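Local coordinates for aspartate-semialdehyde dehydrogenase 2 (Vibrio cholerae, PDB 2R00), which catalyses the NADPH-dependent reductive dephosphorylation of L-aspartyl-4-phosphate to L-aspartate-semialdehyde, an early step toward lysine, threonine and methionine, at residues A[100-105]-A[121-126]. Residues are numbered along the deposited sequence; the frame is centred on the assembly and turned at random.
Sequences RYDYDI and RNRNII
OD2 of Asp-102 is gripped twice: a bridging water donates to it at 2.7 Å, and NH2 of Arg-123 approaches to 3.4 Å in a salt bridge whose carboxylate and guanidinium planes stand 79° apart. The same water donates to OD1 of Asp-104 and receives a weak bond from NH2 of Arg-123, tying both acids to one arginine. OD2 of Asp-104 accepts a bent hydrogen bond from NE of Arg-123 at 3.2 Å, part of a salt bridge; it lies in the guanidinium plane, while NE comes from above the carboxylate plane. The Arg-123 chain is bent at chi2 (-103°), which places CD, and at chi3, which places NE, and CD1 of Ile-105 lies 3.8 Å above one guanidinium face, toward the rim. The two aspartates probably stabilise the positive charge jointly. ND2 of Asn-122 donates to the backbone O of Asp-104 at 2.9 Å, nearly straight at 164°, and also bonds OE1 of Glu-119. On the apolar side, CG2 of Ile-105 lies 3.6 Å from O of Ile-125, and the CD1 atoms of the two isoleucines meet. Lys-222 NZ binds the carbonyls of Arg-100, Asp-102 and Ile-105. The contact thus fastens a type I beta turn, Asp-102 to Ile-105, following the predicted phosphate-binding Arg-100, to the loop leading into strand 125-127, and to that strand's first residue, at one side of the Rossmann-type nucleotide-binding domain's sheet.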
loop_
_atom_site.group_PDB
_atom_site.type_symbol
_atom_site.label_atom_id
_atom_site.label_comp_id
_atom_site.label_asym_id
_atom_site.label_seq_id
_atom_site.Cartn_x
_atom_site.Cartn_y
_atom_site.Cartn_z
ATOM N N ARG A 100 10.459 -24.792 0.142
ATOM C CA ARG A 100 9.239 -24.293 0.804
ATOM C C ARG A 100 7.953 -24.974 0.330
ATOM O O ARG A 100 6.996 -25.044 1.081
ATOM C CB ARG A 100 9.088 -22.776 0.630
ATOM C CG ARG A 100 10.195 -21.935 1.251
ATOM C CD ARG A 100 9.891 -20.453 1.141
ATOM N NE ARG A 100 11.003 -19.673 1.683
ATOM C CZ ARG A 100 11.427 -18.512 1.196
ATOM N NH1 ARG A 100 10.832 -17.970 0.144
ATOM N NH2 ARG A 100 12.458 -17.899 1.764
ATOM N N TYR A 101 7.930 -25.452 -0.913
ATOM C CA TYR A 101 6.676 -25.924 -1.558
ATOM C C TYR A 101 6.633 -27.447 -1.667
ATOM O O TYR A 101 5.653 -28.009 -2.152
ATOM C CB TYR A 101 6.455 -25.212 -2.930
ATOM C CG TYR A 101 6.777 -23.742 -2.799
ATOM C CD1 TYR A 101 8.030 -23.246 -3.166
ATOM C CD2 TYR A 101 5.860 -22.860 -2.215
ATOM C CE1 TYR A 101 8.350 -21.903 -2.983
ATOM C CE2 TYR A 101 6.178 -21.513 -2.027
ATOM C CZ TYR A 101 7.424 -21.049 -2.404
ATOM O OH TYR A 101 7.741 -19.726 -2.213
ATOM N N ASP A 102 7.694 -28.104 -1.197
ATOM C CA ASP A 102 7.762 -29.565 -1.172
ATOM C C ASP A 102 6.734 -30.130 -0.197
ATOM O O ASP A 102 6.730 -29.784 0.985
ATOM C CB ASP A 102 9.176 -30.056 -0.823
ATOM C CG ASP A 102 10.169 -29.838 -1.960
ATOM O OD1 ASP A 102 10.606 -28.690 -2.131
ATOM O OD2 ASP A 102 10.498 -30.803 -2.691
ATOM N N TYR A 103 5.867 -30.998 -0.715
ATOM C CA TYR A 103 4.757 -31.565 0.044
ATOM C C TYR A 103 5.196 -32.183 1.371
ATOM O O TYR A 103 4.521 -32.031 2.386
ATOM C CB TYR A 103 4.042 -32.613 -0.808
ATOM C CG TYR A 103 2.880 -33.313 -0.128
ATOM C CD1 TYR A 103 1.702 -32.636 0.144
ATOM C CD2 TYR A 103 2.966 -34.665 0.217
ATOM C CE1 TYR A 103 0.631 -33.276 0.754
ATOM C CE2 TYR A 103 1.897 -35.318 0.827
ATOM C CZ TYR A 103 0.736 -34.612 1.089
ATOM O OH TYR A 103 -0.329 -35.244 1.692
ATOM N N ASP A 104 6.336 -32.861 1.339
ATOM C CA ASP A 104 6.854 -33.612 2.472
ATOM C C ASP A 104 7.728 -32.812 3.451
ATOM O O ASP A 104 8.215 -33.361 4.446
ATOM C CB ASP A 104 7.618 -34.837 1.958
ATOM C CG ASP A 104 8.642 -34.503 0.829
ATOM O OD1 ASP A 104 8.515 -33.477 0.104
ATOM O OD2 ASP A 104 9.564 -35.325 0.655
ATOM N N ILE A 105 7.916 -31.523 3.180
ATOM C CA ILE A 105 8.821 -30.694 3.984
ATOM C C ILE A 105 8.017 -29.610 4.693
ATOM O O ILE A 105 7.289 -28.863 4.033
ATOM C CB ILE A 105 9.969 -30.094 3.118
ATOM C CG1 ILE A 105 10.868 -31.232 2.594
ATOM C CG2 ILE A 105 10.769 -29.017 3.914
ATOM C CD1 ILE A 105 12.001 -30.818 1.637
ATOM N N ARG A 121 11.541 -35.130 10.160
ATOM C CA ARG A 121 12.093 -36.470 9.955
ATOM C C ARG A 121 11.793 -37.085 8.575
ATOM O O ARG A 121 12.398 -38.086 8.196
ATOM C CB ARG A 121 11.730 -37.417 11.108
ATOM C CG ARG A 121 10.253 -37.734 11.292
ATOM C CD ARG A 121 10.126 -38.915 12.270
ATOM N NE ARG A 121 8.773 -39.129 12.804
ATOM C CZ ARG A 121 8.382 -40.252 13.412
ATOM N NH1 ARG A 121 7.141 -40.367 13.881
ATOM N NH2 ARG A 121 9.234 -41.270 13.551
ATOM N N ASN A 122 10.875 -36.470 7.833
ATOM C CA ASN A 122 10.596 -36.875 6.453
ATOM C C ASN A 122 11.834 -36.818 5.559
ATOM O O ASN A 122 12.101 -37.765 4.812
ATOM C CB ASN A 122 9.479 -36.010 5.854
ATOM C CG ASN A 122 8.121 -36.268 6.493
ATOM O OD1 ASN A 122 7.939 -37.236 7.247
ATOM N ND2 ASN A 122 7.156 -35.396 6.195
ATOM N N ARG A 123 12.591 -35.719 5.659
ATOM C CA ARG A 123 13.704 -35.418 4.753
ATOM C C ARG A 123 14.914 -34.811 5.472
ATOM O O ARG A 123 15.929 -34.500 4.834
ATOM C CB ARG A 123 13.236 -34.433 3.664
ATOM C CG ARG A 123 12.339 -35.058 2.586
ATOM C CD ARG A 123 13.114 -35.302 1.267
ATOM N NE ARG A 123 12.641 -34.434 0.161
ATOM C CZ ARG A 123 13.429 -33.740 -0.663
ATOM N NH1 ARG A 123 14.739 -33.783 -0.526
ATOM N NH2 ARG A 123 12.904 -32.996 -1.645
ATOM N N ASN A 124 14.803 -34.617 6.788
ATOM C CA ASN A 124 15.816 -33.895 7.573
ATOM C C ASN A 124 15.970 -32.451 7.098
ATOM O O ASN A 124 17.057 -31.865 7.157
ATOM C CB ASN A 124 17.169 -34.627 7.589
ATOM C CG ASN A 124 17.179 -35.833 8.535
ATOM O OD1 ASN A 124 16.244 -36.046 9.320
ATOM N ND2 ASN A 124 18.239 -36.633 8.449
ATOM N N ILE A 125 14.860 -31.881 6.631
ATOM C CA ILE A 125 14.828 -30.483 6.224
ATOM C C ILE A 125 13.551 -29.828 6.736
ATOM O O ILE A 125 12.469 -30.438 6.689
ATOM C CB ILE A 125 14.920 -30.314 4.674
ATOM C CG1 ILE A 125 16.152 -31.023 4.099
ATOM C CG2 ILE A 125 14.989 -28.826 4.298
ATOM C CD1 ILE A 125 16.049 -31.278 2.602
ATOM N N ILE A 126 13.705 -28.602 7.245
ATOM C CA ILE A 126 12.596 -27.705 7.578
ATOM C C ILE A 126 12.835 -26.413 6.779
ATOM O O ILE A 126 13.945 -25.916 6.740
ATOM C CB ILE A 126 12.579 -27.338 9.098
ATOM C CG1 ILE A 126 12.559 -28.600 9.975
ATOM C CG2 ILE A 126 11.387 -26.443 9.422
ATOM C CD1 ILE A 126 12.985 -28.361 11.436
HETATM O O HOH W 1 9.644 -33.327 -2.280
#